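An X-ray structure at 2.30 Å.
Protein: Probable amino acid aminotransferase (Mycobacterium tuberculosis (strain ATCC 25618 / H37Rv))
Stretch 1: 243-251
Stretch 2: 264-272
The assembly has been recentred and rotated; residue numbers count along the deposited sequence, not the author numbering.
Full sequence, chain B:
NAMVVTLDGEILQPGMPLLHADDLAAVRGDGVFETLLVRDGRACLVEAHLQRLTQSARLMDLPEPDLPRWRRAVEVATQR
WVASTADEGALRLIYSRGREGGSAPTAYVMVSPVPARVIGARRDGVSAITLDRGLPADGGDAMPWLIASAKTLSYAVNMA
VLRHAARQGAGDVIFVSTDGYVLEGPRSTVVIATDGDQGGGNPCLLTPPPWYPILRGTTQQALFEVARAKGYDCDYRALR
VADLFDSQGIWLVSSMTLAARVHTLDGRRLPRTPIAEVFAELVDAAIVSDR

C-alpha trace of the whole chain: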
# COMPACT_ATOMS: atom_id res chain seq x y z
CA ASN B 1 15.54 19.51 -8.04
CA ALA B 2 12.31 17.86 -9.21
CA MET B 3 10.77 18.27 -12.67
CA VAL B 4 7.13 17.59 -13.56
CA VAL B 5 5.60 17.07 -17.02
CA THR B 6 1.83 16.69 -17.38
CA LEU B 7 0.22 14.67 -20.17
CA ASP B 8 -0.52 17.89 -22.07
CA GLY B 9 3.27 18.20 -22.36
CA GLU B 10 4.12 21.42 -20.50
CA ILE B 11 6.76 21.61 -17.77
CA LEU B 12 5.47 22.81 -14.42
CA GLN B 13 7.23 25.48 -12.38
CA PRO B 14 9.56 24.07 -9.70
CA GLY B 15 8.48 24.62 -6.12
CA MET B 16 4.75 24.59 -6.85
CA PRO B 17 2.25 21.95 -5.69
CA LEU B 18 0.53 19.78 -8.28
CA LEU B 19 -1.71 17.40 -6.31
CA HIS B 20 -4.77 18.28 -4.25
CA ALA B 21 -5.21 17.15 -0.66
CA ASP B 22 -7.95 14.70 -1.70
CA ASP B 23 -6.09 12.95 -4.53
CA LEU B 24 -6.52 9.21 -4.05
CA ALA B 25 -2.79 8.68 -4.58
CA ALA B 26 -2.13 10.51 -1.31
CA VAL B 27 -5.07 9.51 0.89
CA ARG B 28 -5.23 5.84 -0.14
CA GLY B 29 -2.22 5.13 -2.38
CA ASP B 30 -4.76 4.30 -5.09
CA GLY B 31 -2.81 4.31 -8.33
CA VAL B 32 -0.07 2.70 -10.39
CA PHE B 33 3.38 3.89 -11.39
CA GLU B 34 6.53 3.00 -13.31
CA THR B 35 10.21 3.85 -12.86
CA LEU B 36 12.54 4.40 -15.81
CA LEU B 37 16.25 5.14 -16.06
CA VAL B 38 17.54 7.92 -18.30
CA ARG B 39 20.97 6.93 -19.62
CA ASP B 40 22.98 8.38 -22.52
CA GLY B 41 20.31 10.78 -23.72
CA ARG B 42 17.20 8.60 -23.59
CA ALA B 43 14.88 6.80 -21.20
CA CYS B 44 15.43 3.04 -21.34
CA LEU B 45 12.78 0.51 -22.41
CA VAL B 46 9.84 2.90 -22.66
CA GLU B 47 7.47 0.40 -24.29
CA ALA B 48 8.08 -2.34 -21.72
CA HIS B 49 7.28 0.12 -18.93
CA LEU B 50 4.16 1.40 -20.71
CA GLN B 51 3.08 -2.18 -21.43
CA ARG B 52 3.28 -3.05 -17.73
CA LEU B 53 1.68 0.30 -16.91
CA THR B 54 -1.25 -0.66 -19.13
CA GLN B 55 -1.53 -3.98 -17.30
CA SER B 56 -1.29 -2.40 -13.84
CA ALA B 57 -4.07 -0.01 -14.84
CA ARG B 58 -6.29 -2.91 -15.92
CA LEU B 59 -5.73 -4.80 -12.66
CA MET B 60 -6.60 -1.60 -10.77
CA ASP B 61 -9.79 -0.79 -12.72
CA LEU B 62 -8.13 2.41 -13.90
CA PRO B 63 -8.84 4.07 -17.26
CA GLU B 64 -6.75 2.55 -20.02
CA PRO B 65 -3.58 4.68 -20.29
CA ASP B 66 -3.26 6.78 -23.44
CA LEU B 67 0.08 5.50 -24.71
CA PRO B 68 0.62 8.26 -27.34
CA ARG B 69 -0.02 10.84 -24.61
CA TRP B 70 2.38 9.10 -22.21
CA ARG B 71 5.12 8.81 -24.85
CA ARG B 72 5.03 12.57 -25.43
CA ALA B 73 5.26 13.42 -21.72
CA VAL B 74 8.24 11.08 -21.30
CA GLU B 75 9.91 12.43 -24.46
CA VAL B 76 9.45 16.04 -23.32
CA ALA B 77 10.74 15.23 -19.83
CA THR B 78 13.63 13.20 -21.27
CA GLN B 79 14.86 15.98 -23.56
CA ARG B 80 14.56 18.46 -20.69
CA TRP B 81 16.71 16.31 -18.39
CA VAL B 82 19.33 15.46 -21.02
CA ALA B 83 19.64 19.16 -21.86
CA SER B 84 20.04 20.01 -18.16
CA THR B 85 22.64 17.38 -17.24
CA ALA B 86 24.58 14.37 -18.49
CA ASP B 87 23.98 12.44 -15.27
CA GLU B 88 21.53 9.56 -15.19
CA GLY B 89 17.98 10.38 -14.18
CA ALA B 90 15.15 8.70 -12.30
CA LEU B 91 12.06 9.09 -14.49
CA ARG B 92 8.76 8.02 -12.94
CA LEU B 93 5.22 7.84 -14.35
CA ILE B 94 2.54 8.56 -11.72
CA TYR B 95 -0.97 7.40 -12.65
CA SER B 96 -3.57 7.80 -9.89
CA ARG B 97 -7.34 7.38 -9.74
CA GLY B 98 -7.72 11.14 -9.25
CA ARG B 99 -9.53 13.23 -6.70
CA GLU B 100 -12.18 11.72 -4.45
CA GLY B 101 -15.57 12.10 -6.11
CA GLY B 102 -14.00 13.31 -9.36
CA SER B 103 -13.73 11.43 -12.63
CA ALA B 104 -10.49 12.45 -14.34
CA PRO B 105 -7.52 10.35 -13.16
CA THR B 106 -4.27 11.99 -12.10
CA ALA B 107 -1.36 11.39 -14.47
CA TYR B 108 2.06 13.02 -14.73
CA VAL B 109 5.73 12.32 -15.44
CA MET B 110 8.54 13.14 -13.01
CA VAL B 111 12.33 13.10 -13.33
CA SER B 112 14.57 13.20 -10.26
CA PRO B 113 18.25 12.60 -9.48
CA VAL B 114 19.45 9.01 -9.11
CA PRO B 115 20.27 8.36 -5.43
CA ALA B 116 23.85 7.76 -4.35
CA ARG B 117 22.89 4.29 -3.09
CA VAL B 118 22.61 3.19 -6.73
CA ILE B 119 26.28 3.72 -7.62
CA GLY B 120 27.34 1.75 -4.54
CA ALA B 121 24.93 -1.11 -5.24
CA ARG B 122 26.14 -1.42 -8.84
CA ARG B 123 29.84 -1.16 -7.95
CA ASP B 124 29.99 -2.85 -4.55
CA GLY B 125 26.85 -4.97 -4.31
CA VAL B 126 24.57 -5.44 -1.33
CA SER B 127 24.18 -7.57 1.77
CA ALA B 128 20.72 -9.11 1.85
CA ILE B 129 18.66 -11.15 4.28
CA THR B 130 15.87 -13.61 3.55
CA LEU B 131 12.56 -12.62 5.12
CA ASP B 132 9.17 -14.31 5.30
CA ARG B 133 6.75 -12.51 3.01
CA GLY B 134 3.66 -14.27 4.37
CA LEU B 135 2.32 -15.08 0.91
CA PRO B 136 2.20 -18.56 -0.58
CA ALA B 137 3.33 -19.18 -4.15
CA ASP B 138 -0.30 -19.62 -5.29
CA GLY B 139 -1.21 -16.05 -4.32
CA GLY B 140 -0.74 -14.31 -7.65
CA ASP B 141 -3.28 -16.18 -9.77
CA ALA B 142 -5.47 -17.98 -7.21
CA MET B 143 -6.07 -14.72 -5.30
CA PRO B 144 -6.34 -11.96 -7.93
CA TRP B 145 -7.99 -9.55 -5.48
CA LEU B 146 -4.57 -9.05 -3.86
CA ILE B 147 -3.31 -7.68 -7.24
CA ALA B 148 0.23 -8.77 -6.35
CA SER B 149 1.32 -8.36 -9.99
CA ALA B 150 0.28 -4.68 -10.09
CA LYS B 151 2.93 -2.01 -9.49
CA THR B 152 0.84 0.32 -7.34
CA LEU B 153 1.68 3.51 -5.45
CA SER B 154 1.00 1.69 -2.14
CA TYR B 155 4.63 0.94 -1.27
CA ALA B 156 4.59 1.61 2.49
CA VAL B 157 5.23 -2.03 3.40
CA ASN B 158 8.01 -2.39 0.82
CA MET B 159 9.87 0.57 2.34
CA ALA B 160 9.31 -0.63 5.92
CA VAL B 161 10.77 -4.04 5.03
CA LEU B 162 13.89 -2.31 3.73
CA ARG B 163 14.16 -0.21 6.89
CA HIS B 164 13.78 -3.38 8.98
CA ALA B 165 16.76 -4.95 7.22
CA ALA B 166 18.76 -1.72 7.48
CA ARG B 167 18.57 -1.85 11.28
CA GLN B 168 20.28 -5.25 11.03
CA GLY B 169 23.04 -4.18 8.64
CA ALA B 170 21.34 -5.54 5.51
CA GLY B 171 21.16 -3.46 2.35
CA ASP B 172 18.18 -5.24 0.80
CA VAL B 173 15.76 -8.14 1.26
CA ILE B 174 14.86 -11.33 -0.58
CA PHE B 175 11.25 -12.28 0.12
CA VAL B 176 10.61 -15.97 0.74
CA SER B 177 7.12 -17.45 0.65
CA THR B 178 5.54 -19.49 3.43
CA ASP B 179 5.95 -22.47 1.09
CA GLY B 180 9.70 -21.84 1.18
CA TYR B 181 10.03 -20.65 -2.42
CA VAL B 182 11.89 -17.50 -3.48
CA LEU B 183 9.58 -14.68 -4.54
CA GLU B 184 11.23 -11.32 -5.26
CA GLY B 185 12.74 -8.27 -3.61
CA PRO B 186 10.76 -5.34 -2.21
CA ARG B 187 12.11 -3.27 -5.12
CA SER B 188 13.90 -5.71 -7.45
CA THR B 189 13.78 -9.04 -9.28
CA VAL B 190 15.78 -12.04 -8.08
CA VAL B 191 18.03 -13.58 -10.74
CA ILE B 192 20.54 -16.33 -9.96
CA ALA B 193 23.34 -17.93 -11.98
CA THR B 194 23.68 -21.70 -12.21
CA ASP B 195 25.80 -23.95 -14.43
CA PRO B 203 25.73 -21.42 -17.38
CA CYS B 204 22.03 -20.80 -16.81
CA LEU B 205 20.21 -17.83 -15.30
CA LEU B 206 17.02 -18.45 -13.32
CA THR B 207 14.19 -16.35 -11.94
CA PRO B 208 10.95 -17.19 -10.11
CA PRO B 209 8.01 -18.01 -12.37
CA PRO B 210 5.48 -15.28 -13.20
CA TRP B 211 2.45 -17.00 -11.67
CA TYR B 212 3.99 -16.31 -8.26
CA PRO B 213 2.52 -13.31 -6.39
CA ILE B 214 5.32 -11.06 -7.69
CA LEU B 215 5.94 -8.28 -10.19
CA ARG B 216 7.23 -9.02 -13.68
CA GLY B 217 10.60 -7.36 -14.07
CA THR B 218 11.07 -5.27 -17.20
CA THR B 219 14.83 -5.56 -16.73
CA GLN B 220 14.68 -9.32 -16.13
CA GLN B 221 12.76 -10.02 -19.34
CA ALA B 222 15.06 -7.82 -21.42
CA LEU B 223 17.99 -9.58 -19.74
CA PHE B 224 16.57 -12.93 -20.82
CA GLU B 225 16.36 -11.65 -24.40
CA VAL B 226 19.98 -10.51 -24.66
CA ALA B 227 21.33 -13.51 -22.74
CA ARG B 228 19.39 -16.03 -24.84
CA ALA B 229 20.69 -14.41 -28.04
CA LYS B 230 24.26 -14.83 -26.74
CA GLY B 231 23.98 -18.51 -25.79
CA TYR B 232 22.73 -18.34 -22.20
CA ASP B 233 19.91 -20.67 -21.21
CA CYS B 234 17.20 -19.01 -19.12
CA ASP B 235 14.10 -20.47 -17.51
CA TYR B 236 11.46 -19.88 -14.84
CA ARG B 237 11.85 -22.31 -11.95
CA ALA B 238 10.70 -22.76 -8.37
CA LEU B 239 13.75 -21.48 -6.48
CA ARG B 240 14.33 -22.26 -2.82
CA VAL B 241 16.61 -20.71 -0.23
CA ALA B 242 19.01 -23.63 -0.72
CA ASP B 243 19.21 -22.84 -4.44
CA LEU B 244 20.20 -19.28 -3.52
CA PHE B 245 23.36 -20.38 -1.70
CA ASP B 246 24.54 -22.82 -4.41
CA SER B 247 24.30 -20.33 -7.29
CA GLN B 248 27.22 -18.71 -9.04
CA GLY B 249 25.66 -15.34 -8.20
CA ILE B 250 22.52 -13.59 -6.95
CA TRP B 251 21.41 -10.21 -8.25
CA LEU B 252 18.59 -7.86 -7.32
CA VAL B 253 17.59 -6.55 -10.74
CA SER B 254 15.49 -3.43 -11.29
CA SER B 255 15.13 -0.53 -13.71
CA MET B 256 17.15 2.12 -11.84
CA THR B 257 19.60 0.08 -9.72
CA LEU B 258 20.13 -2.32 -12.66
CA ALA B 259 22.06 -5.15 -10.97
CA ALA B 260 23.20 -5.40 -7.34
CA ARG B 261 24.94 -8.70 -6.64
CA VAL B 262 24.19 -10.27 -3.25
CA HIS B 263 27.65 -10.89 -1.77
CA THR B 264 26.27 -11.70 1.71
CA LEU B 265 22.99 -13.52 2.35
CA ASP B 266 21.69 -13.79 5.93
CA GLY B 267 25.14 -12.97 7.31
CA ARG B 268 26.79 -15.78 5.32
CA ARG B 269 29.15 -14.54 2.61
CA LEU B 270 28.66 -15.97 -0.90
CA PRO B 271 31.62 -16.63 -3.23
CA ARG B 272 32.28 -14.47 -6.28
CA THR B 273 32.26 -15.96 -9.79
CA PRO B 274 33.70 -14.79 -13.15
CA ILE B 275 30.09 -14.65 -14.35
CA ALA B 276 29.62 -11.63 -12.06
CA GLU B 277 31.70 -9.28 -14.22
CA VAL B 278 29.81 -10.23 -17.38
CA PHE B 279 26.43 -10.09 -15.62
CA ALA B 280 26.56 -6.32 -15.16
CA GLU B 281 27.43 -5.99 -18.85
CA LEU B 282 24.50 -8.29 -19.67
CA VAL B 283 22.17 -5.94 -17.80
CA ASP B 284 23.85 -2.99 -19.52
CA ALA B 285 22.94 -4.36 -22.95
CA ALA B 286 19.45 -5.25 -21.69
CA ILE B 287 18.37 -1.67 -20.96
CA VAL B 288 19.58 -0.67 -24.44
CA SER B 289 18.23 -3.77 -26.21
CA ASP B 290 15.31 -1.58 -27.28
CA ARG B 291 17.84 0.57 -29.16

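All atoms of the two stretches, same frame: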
# COMPACT_ATOMS: atom_id res chain seq x y z
N ASP B 243 18.74 -23.18 -3.10
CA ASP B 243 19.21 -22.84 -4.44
C ASP B 243 19.87 -21.47 -4.50
O ASP B 243 20.65 -21.20 -5.42
CB ASP B 243 18.05 -22.91 -5.44
CG ASP B 243 17.43 -24.29 -5.51
OD1 ASP B 243 16.25 -24.39 -5.91
OD2 ASP B 243 18.10 -25.26 -5.13
N LEU B 244 19.56 -20.58 -3.55
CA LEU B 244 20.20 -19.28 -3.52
C LEU B 244 21.67 -19.40 -3.14
O LEU B 244 22.52 -18.70 -3.71
CB LEU B 244 19.47 -18.35 -2.55
CG LEU B 244 18.07 -17.88 -2.97
CD1 LEU B 244 17.45 -17.01 -1.88
CD2 LEU B 244 18.13 -17.14 -4.29
N PHE B 245 21.99 -20.27 -2.20
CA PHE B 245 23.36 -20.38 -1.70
C PHE B 245 24.27 -21.16 -2.64
O PHE B 245 25.49 -20.97 -2.58
CB PHE B 245 23.36 -21.03 -0.32
CG PHE B 245 22.79 -20.15 0.76
CD1 PHE B 245 23.52 -19.10 1.27
CD2 PHE B 245 21.52 -20.38 1.26
CE1 PHE B 245 23.00 -18.28 2.26
CE2 PHE B 245 20.99 -19.57 2.25
CZ PHE B 245 21.74 -18.52 2.75
N ASP B 246 23.73 -22.04 -3.48
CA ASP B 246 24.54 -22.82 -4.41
C ASP B 246 24.72 -22.17 -5.77
O ASP B 246 25.37 -22.76 -6.64
CB ASP B 246 23.92 -24.21 -4.61
CG ASP B 246 23.68 -24.93 -3.30
OD1 ASP B 246 22.57 -25.48 -3.12
OD2 ASP B 246 24.58 -24.92 -2.43
N SER B 247 24.20 -20.96 -5.98
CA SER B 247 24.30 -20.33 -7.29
C SER B 247 25.69 -19.74 -7.49
O SER B 247 26.47 -19.58 -6.55
CB SER B 247 23.23 -19.24 -7.43
OG SER B 247 23.55 -18.13 -6.61
N GLN B 248 26.00 -19.43 -8.74
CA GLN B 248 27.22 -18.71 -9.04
C GLN B 248 27.11 -17.24 -8.69
O GLN B 248 28.14 -16.57 -8.51
CB GLN B 248 27.57 -18.86 -10.52
N GLY B 249 25.89 -16.72 -8.58
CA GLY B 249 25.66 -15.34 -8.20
C GLY B 249 24.19 -15.05 -7.99
O GLY B 249 23.34 -15.71 -8.59
N ILE B 250 23.88 -14.08 -7.14
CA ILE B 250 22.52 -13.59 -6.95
C ILE B 250 22.54 -12.10 -7.22
O ILE B 250 23.44 -11.39 -6.77
CB ILE B 250 21.98 -13.88 -5.53
CG1 ILE B 250 22.26 -15.32 -5.10
CG2 ILE B 250 20.49 -13.58 -5.46
CD1 ILE B 250 21.92 -15.57 -3.65
N TRP B 251 21.53 -11.62 -7.94
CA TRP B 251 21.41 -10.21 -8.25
C TRP B 251 19.99 -9.74 -7.98
O TRP B 251 19.03 -10.48 -8.23
CB TRP B 251 21.78 -9.91 -9.70
CG TRP B 251 23.18 -10.27 -10.04
CD1 TRP B 251 24.27 -9.45 -9.99
CD2 TRP B 251 23.65 -11.54 -10.48
NE1 TRP B 251 25.39 -10.14 -10.38
CE2 TRP B 251 25.04 -11.43 -10.68
CE3 TRP B 251 23.03 -12.77 -10.72
CZ2 TRP B 251 25.81 -12.50 -11.12
CZ3 TRP B 251 23.80 -13.83 -11.15
CH2 TRP B 251 25.18 -13.69 -11.34
N THR B 264 26.50 -11.16 0.37
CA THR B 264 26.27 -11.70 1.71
C THR B 264 24.78 -11.92 1.88
O THR B 264 23.99 -10.97 1.74
CB THR B 264 26.81 -10.76 2.79
OG1 THR B 264 28.16 -10.39 2.49
CG2 THR B 264 26.76 -11.43 4.15
N LEU B 265 24.39 -13.15 2.17
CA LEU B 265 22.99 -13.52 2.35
C LEU B 265 22.80 -14.08 3.75
O LEU B 265 23.40 -15.10 4.10
CB LEU B 265 22.55 -14.54 1.29
CG LEU B 265 21.09 -14.97 1.33
CD1 LEU B 265 20.18 -13.77 1.12
CD2 LEU B 265 20.82 -16.04 0.28
N ASP B 266 21.98 -13.40 4.55
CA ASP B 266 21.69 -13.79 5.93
C ASP B 266 22.98 -13.93 6.75
O ASP B 266 23.15 -14.88 7.51
CB ASP B 266 20.88 -15.09 5.98
CG ASP B 266 19.45 -14.90 5.54
OD1 ASP B 266 18.92 -15.77 4.82
OD2 ASP B 266 18.86 -13.85 5.88
N GLY B 267 23.89 -12.98 6.58
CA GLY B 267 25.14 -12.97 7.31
C GLY B 267 26.20 -13.90 6.77
O GLY B 267 27.37 -13.78 7.17
N ARG B 268 25.84 -14.83 5.90
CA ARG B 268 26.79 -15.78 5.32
C ARG B 268 27.29 -15.25 3.98
O ARG B 268 26.49 -15.02 3.07
CB ARG B 268 26.12 -17.15 5.14
CG ARG B 268 25.42 -17.67 6.38
CD ARG B 268 24.59 -18.90 6.02
NE ARG B 268 25.22 -19.66 4.94
CZ ARG B 268 24.65 -20.70 4.33
NH1 ARG B 268 23.44 -21.10 4.69
NH2 ARG B 268 25.30 -21.33 3.36
N ARG B 269 28.60 -15.05 3.86
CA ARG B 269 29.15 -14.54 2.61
C ARG B 269 29.13 -15.62 1.53
O ARG B 269 29.41 -16.79 1.79
CB ARG B 269 30.57 -14.02 2.79
CG ARG B 269 30.67 -12.68 3.49
CD ARG B 269 32.07 -12.13 3.36
NE ARG B 269 32.06 -10.81 2.73
CZ ARG B 269 32.03 -10.61 1.41
NH1 ARG B 269 32.02 -9.38 0.93
NH2 ARG B 269 31.99 -11.65 0.58
N LEU B 270 28.80 -15.20 0.32
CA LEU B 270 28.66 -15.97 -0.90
C LEU B 270 29.86 -15.74 -1.81
O LEU B 270 30.30 -14.60 -1.98
CB LEU B 270 27.38 -15.58 -1.64
CG LEU B 270 26.10 -15.66 -0.80
CD1 LEU B 270 24.90 -15.17 -1.59
CD2 LEU B 270 25.89 -17.08 -0.30
N PRO B 271 30.42 -16.80 -2.40
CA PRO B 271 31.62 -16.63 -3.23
C PRO B 271 31.31 -15.88 -4.52
O PRO B 271 30.18 -15.87 -5.02
CB PRO B 271 32.06 -18.06 -3.50
CG PRO B 271 30.81 -18.87 -3.39
CD PRO B 271 29.98 -18.20 -2.33
N ARG B 272 32.35 -15.25 -5.05
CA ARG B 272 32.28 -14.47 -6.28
C ARG B 272 32.75 -15.29 -7.48
O ARG B 272 33.75 -16.00 -7.41
CB ARG B 272 33.12 -13.20 -6.17

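An aromatic ring carried by a helix can be held on both faces by a neighbouring β-hairpin, and Phe245 of this probable aminotransferase is a compact example. No hydrogen bond crosses between the modelled atoms of the two stretches; packing and a cation-π contact join them, burying 407 Å² in total, with Phe245 covered most.

The polar part of the contact is a stack. The guanidinium of Arg268 lies flat on one face of the Phe245 ring, the planes only 2° from parallel, with CZ of Arg268 3.8 Å from the ring centroid. Its atom NH2 comes within 3.5 Å of CD1 of Phe245. Arginine suits this exposed place: its planar cation covers the ring while its edges remain free to meet solvent, its CA-to-CB bond points toward the other stretch, and the long aliphatic chain carries the guanidinium to the ring.

The opposite face receives a CH-π contact from Leu265, whose CD2 sits 3.9 Å from the ring centroid. Leu265 and Arg268 can grip the same ring because they are the first and last residues of a type I' turn, closed by paired backbone hydrogen bonds: Leu265 N to Arg268 O and Arg268 N to Leu265 O, both 3.0 Å. Gly267, within the turn, has a phi of 80°, a value that favours glycine.

Apolar packing extends the contact toward the interior. CD2 of Leu265 also meets CB of Leu244 at 3.9 Å and CD1 of Ile250 at 4.1 Å, so one methyl serves helix and strand alike. Leu270 bridges similarly: its CD2 lies 3.5 Å from CD1 of Phe245, and its CD1 lies 3.6 Å from CD1 of Ile250. Branched aliphatic side chains suit these positions, filling space between helix, strand and hairpin without leaving polar groups to satisfy.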